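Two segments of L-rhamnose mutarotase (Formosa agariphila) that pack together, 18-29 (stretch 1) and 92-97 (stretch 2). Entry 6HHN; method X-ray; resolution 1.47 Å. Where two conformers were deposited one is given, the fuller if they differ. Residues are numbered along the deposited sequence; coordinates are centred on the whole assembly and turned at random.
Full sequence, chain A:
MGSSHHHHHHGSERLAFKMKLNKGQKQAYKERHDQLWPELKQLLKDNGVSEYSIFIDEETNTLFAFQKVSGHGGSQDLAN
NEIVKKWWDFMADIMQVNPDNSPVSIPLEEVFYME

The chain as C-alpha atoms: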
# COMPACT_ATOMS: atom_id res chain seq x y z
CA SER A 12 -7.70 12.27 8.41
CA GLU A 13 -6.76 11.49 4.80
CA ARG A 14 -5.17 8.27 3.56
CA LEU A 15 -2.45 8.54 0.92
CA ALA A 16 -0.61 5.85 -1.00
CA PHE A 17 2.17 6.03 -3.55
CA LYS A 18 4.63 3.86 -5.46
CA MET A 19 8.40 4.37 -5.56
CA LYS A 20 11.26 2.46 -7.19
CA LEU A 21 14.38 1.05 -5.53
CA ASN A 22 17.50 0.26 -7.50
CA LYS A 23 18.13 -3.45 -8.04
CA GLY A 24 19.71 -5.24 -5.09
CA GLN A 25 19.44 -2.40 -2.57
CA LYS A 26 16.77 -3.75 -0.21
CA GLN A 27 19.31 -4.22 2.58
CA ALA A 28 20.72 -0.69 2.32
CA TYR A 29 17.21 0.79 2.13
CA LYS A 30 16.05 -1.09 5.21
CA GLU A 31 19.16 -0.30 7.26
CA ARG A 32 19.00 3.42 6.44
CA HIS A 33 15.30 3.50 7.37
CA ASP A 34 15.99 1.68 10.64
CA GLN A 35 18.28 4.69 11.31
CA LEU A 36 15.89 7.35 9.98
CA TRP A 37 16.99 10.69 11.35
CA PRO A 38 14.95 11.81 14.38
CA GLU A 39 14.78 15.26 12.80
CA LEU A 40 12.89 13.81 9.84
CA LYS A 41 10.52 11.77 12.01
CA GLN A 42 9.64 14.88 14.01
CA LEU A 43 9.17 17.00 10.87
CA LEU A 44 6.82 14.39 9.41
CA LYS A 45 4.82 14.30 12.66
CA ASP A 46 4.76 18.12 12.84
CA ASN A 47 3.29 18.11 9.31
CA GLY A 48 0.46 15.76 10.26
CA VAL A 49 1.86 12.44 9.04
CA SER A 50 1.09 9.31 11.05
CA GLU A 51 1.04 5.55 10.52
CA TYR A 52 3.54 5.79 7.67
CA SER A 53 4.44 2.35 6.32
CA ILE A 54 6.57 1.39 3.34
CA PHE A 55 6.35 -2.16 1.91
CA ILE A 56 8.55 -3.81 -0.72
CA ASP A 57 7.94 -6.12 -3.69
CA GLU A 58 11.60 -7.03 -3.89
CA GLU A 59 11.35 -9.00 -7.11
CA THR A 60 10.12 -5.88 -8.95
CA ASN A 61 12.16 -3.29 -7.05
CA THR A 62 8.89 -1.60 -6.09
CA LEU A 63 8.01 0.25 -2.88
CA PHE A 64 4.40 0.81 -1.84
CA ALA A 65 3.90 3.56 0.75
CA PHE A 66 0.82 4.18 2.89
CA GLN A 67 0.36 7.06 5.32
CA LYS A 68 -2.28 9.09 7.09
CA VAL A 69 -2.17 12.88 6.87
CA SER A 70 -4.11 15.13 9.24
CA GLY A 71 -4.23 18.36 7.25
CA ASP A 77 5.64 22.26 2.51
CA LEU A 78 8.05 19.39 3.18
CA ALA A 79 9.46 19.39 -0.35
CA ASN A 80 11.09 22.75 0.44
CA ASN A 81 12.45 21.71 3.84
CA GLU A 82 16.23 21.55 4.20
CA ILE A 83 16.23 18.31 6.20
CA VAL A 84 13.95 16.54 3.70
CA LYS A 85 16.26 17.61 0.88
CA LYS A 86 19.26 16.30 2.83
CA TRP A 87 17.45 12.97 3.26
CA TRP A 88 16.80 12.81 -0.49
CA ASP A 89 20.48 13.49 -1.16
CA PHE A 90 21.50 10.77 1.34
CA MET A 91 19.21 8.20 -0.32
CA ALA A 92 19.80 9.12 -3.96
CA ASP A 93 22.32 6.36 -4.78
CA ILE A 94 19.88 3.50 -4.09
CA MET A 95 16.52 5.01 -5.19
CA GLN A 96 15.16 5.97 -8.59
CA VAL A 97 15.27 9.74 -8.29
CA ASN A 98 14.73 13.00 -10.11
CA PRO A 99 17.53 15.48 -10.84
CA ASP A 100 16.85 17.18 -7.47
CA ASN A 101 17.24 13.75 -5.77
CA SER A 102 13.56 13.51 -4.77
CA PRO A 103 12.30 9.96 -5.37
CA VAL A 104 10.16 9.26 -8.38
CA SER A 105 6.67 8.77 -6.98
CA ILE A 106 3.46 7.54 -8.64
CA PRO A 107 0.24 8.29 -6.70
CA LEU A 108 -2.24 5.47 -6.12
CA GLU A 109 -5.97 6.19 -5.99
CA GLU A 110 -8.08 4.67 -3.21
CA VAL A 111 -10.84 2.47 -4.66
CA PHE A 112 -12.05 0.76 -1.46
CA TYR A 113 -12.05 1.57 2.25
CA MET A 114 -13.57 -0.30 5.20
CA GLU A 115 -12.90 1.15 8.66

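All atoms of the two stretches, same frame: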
# COMPACT_ATOMS: atom_id res chain seq x y z
N LYS A 18 3.69 4.87 -5.01
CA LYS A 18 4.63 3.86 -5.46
C LYS A 18 5.96 4.53 -5.78
O LYS A 18 6.00 5.56 -6.46
CB LYS A 18 4.05 3.19 -6.72
CG LYS A 18 4.98 2.28 -7.47
CD LYS A 18 4.33 1.72 -8.75
CE LYS A 18 5.39 1.14 -9.65
NZ LYS A 18 4.85 0.58 -10.90
N MET A 19 7.04 3.93 -5.28
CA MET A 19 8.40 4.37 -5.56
C MET A 19 9.20 3.19 -6.09
O MET A 19 8.72 2.06 -6.11
CB MET A 19 9.07 4.95 -4.31
CG MET A 19 8.39 6.23 -3.83
SD MET A 19 9.05 6.87 -2.29
CE MET A 19 8.41 5.65 -1.14
N LYS A 20 10.43 3.46 -6.53
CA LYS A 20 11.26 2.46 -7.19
C LYS A 20 12.63 2.44 -6.52
O LYS A 20 13.28 3.48 -6.41
CB LYS A 20 11.41 2.73 -8.69
CG LYS A 20 10.13 2.66 -9.56
CD LYS A 20 9.50 1.27 -9.58
CE LYS A 20 10.43 0.22 -10.18
NZ LYS A 20 9.73 -1.10 -10.35
N LEU A 21 13.04 1.28 -6.06
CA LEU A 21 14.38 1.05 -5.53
C LEU A 21 15.28 0.52 -6.64
O LEU A 21 14.83 -0.18 -7.56
CB LEU A 21 14.27 0.03 -4.39
CG LEU A 21 15.42 -0.26 -3.45
CD1 LEU A 21 15.79 0.97 -2.65
CD2 LEU A 21 15.06 -1.41 -2.52
N ASN A 22 16.56 0.83 -6.56
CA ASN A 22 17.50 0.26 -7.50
C ASN A 22 17.72 -1.22 -7.18
O ASN A 22 17.63 -1.64 -6.02
CB ASN A 22 18.84 1.00 -7.45
CG ASN A 22 18.74 2.42 -7.97
OD1 ASN A 22 17.78 2.80 -8.63
ND2 ASN A 22 19.77 3.21 -7.70
N LYS A 23 18.00 -2.01 -8.21
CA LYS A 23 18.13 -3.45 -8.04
C LYS A 23 19.16 -3.78 -6.96
O LYS A 23 20.25 -3.21 -6.94
CB LYS A 23 18.57 -4.08 -9.36
CG LYS A 23 17.66 -3.77 -10.54
CD LYS A 23 17.87 -4.76 -11.69
CE LYS A 23 16.55 -5.07 -12.39
NZ LYS A 23 16.71 -6.05 -13.50
N GLY A 24 18.79 -4.70 -6.07
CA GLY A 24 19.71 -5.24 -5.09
C GLY A 24 19.94 -4.41 -3.85
O GLY A 24 20.82 -4.75 -3.05
N GLN A 25 19.16 -3.34 -3.65
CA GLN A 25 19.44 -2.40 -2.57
C GLN A 25 18.44 -2.49 -1.42
O GLN A 25 18.36 -1.57 -0.61
CB GLN A 25 19.48 -0.97 -3.12
CG GLN A 25 20.54 -0.75 -4.17
CD GLN A 25 21.92 -1.08 -3.65
OE1 GLN A 25 22.26 -0.77 -2.51
NE2 GLN A 25 22.71 -1.75 -4.47
N LYS A 26 17.70 -3.60 -1.32
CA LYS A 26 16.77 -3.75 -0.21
C LYS A 26 17.48 -3.59 1.12
O LYS A 26 16.98 -2.91 2.02
CB LYS A 26 16.05 -5.10 -0.28
CG LYS A 26 15.10 -5.35 0.89
CD LYS A 26 14.48 -6.74 0.82
CE LYS A 26 13.76 -7.09 2.11
NZ LYS A 26 13.41 -8.55 2.13
N GLN A 27 18.64 -4.23 1.28
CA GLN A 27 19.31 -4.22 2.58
C GLN A 27 19.70 -2.80 2.97
O GLN A 27 19.47 -2.36 4.12
CB GLN A 27 20.54 -5.12 2.55
CG GLN A 27 20.99 -5.56 3.94
CD GLN A 27 19.91 -6.35 4.67
OE1 GLN A 27 19.19 -7.15 4.07
NE2 GLN A 27 19.79 -6.11 5.97
N ALA A 28 20.30 -2.06 2.04
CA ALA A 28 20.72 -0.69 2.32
C ALA A 28 19.51 0.18 2.65
O ALA A 28 19.55 0.99 3.59
CB ALA A 28 21.46 -0.12 1.12
N TYR A 29 18.42 0.01 1.89
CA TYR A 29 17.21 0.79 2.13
C TYR A 29 16.69 0.53 3.53
O TYR A 29 16.36 1.47 4.28
CB TYR A 29 16.17 0.42 1.06
CG TYR A 29 14.92 1.26 1.14
CD1 TYR A 29 14.85 2.47 0.49
CD2 TYR A 29 13.83 0.85 1.88
CE1 TYR A 29 13.73 3.26 0.59
CE2 TYR A 29 12.71 1.62 1.97
CZ TYR A 29 12.66 2.82 1.31
OH TYR A 29 11.52 3.60 1.40
N ALA A 92 19.96 9.02 -2.52
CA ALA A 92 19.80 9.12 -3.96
C ALA A 92 20.56 8.03 -4.73
O ALA A 92 20.22 7.78 -5.88
CB ALA A 92 20.27 10.49 -4.44
N ASP A 93 21.54 7.39 -4.10
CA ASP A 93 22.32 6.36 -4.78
C ASP A 93 21.57 5.05 -4.91
O ASP A 93 21.93 4.24 -5.78
CB ASP A 93 23.64 6.11 -4.04
CG ASP A 93 23.45 5.78 -2.54
OD1 ASP A 93 22.47 6.22 -1.90
OD2 ASP A 93 24.32 5.08 -1.98
N ILE A 94 20.56 4.80 -4.08
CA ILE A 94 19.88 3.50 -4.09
C ILE A 94 18.43 3.60 -4.53
O ILE A 94 17.77 2.55 -4.65
CB ILE A 94 20.01 2.76 -2.75
CG1 ILE A 94 19.27 3.51 -1.65
CG2 ILE A 94 21.51 2.59 -2.43
CD1 ILE A 94 19.38 2.82 -0.30
N MET A 95 17.89 4.79 -4.74
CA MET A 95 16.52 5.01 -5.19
C MET A 95 16.52 5.54 -6.62
O MET A 95 17.48 6.17 -7.06
CB MET A 95 15.82 6.07 -4.30
CG MET A 95 15.75 5.76 -2.83
SD MET A 95 14.48 4.56 -2.46
CE MET A 95 12.98 5.51 -2.80
N GLN A 96 15.42 5.29 -7.33
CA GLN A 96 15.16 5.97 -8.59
C GLN A 96 14.70 7.39 -8.28
O GLN A 96 13.67 7.59 -7.63
CB GLN A 96 14.11 5.22 -9.38
CG GLN A 96 13.99 5.68 -10.79
CD GLN A 96 13.01 4.85 -11.59
OE1 GLN A 96 13.31 3.76 -12.05
NE2 GLN A 96 11.81 5.36 -11.73
N VAL A 97 15.49 8.37 -8.70
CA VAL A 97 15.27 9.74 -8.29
C VAL A 97 15.28 10.69 -9.47
O VAL A 97 15.81 10.40 -10.53
CB VAL A 97 16.31 10.23 -7.25
CG1 VAL A 97 16.30 9.37 -6.02
CG2 VAL A 97 17.71 10.26 -7.86
O HOH W 1 11.44 6.14 -6.42

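Stretch 1 runs from a strand through a type II turn, Asn-22 to Gln-25, into a helix. The strand arm and the helix start leave a hollow between them, and Ile-94 and Met-95 fill it. Ile-94 has the largest covered area of the contact. Its CD1 reaches the first turn of the helix, 3.9 Å from CB of Ala-28 and 4.2 Å from CB of Tyr-29. The CA-to-CB bond of Ala-28 points toward stretch 2. Ile-94 CG2 lies 3.4 Å from OE1 of Gln-25, and Ile-94 CG1 is 4.4 Å from CD1 of Leu-21.

Met-95 starts out away from stretch 1, but its m, m, m rotamer folds the end back. Its SD sits 3.8 Å from CD1 of Leu-21 and 3.4 Å from CE1 of Tyr-29, approaching that ring obliquely. Its CE goes on to SD of Met-19, 4.2 Å away.

The backbones hold these side chains in register. A single beta bridge pairs Leu-21 with Met-95. Gln-96 N donates to Lys-20 O at 2.9 Å, and Asn-22 N donates to Ile-94 O at 2.8 Å, both nearly straight. Asn-22 ND2 adds a weak bond to Asp-93 O at 3.1 Å. Beside the bridge, CB of Lys-20 packs 3.7 Å from CB of Gln-96. Water 1 links Lys-20 N to Gln-96 O, 2.9 Å from each.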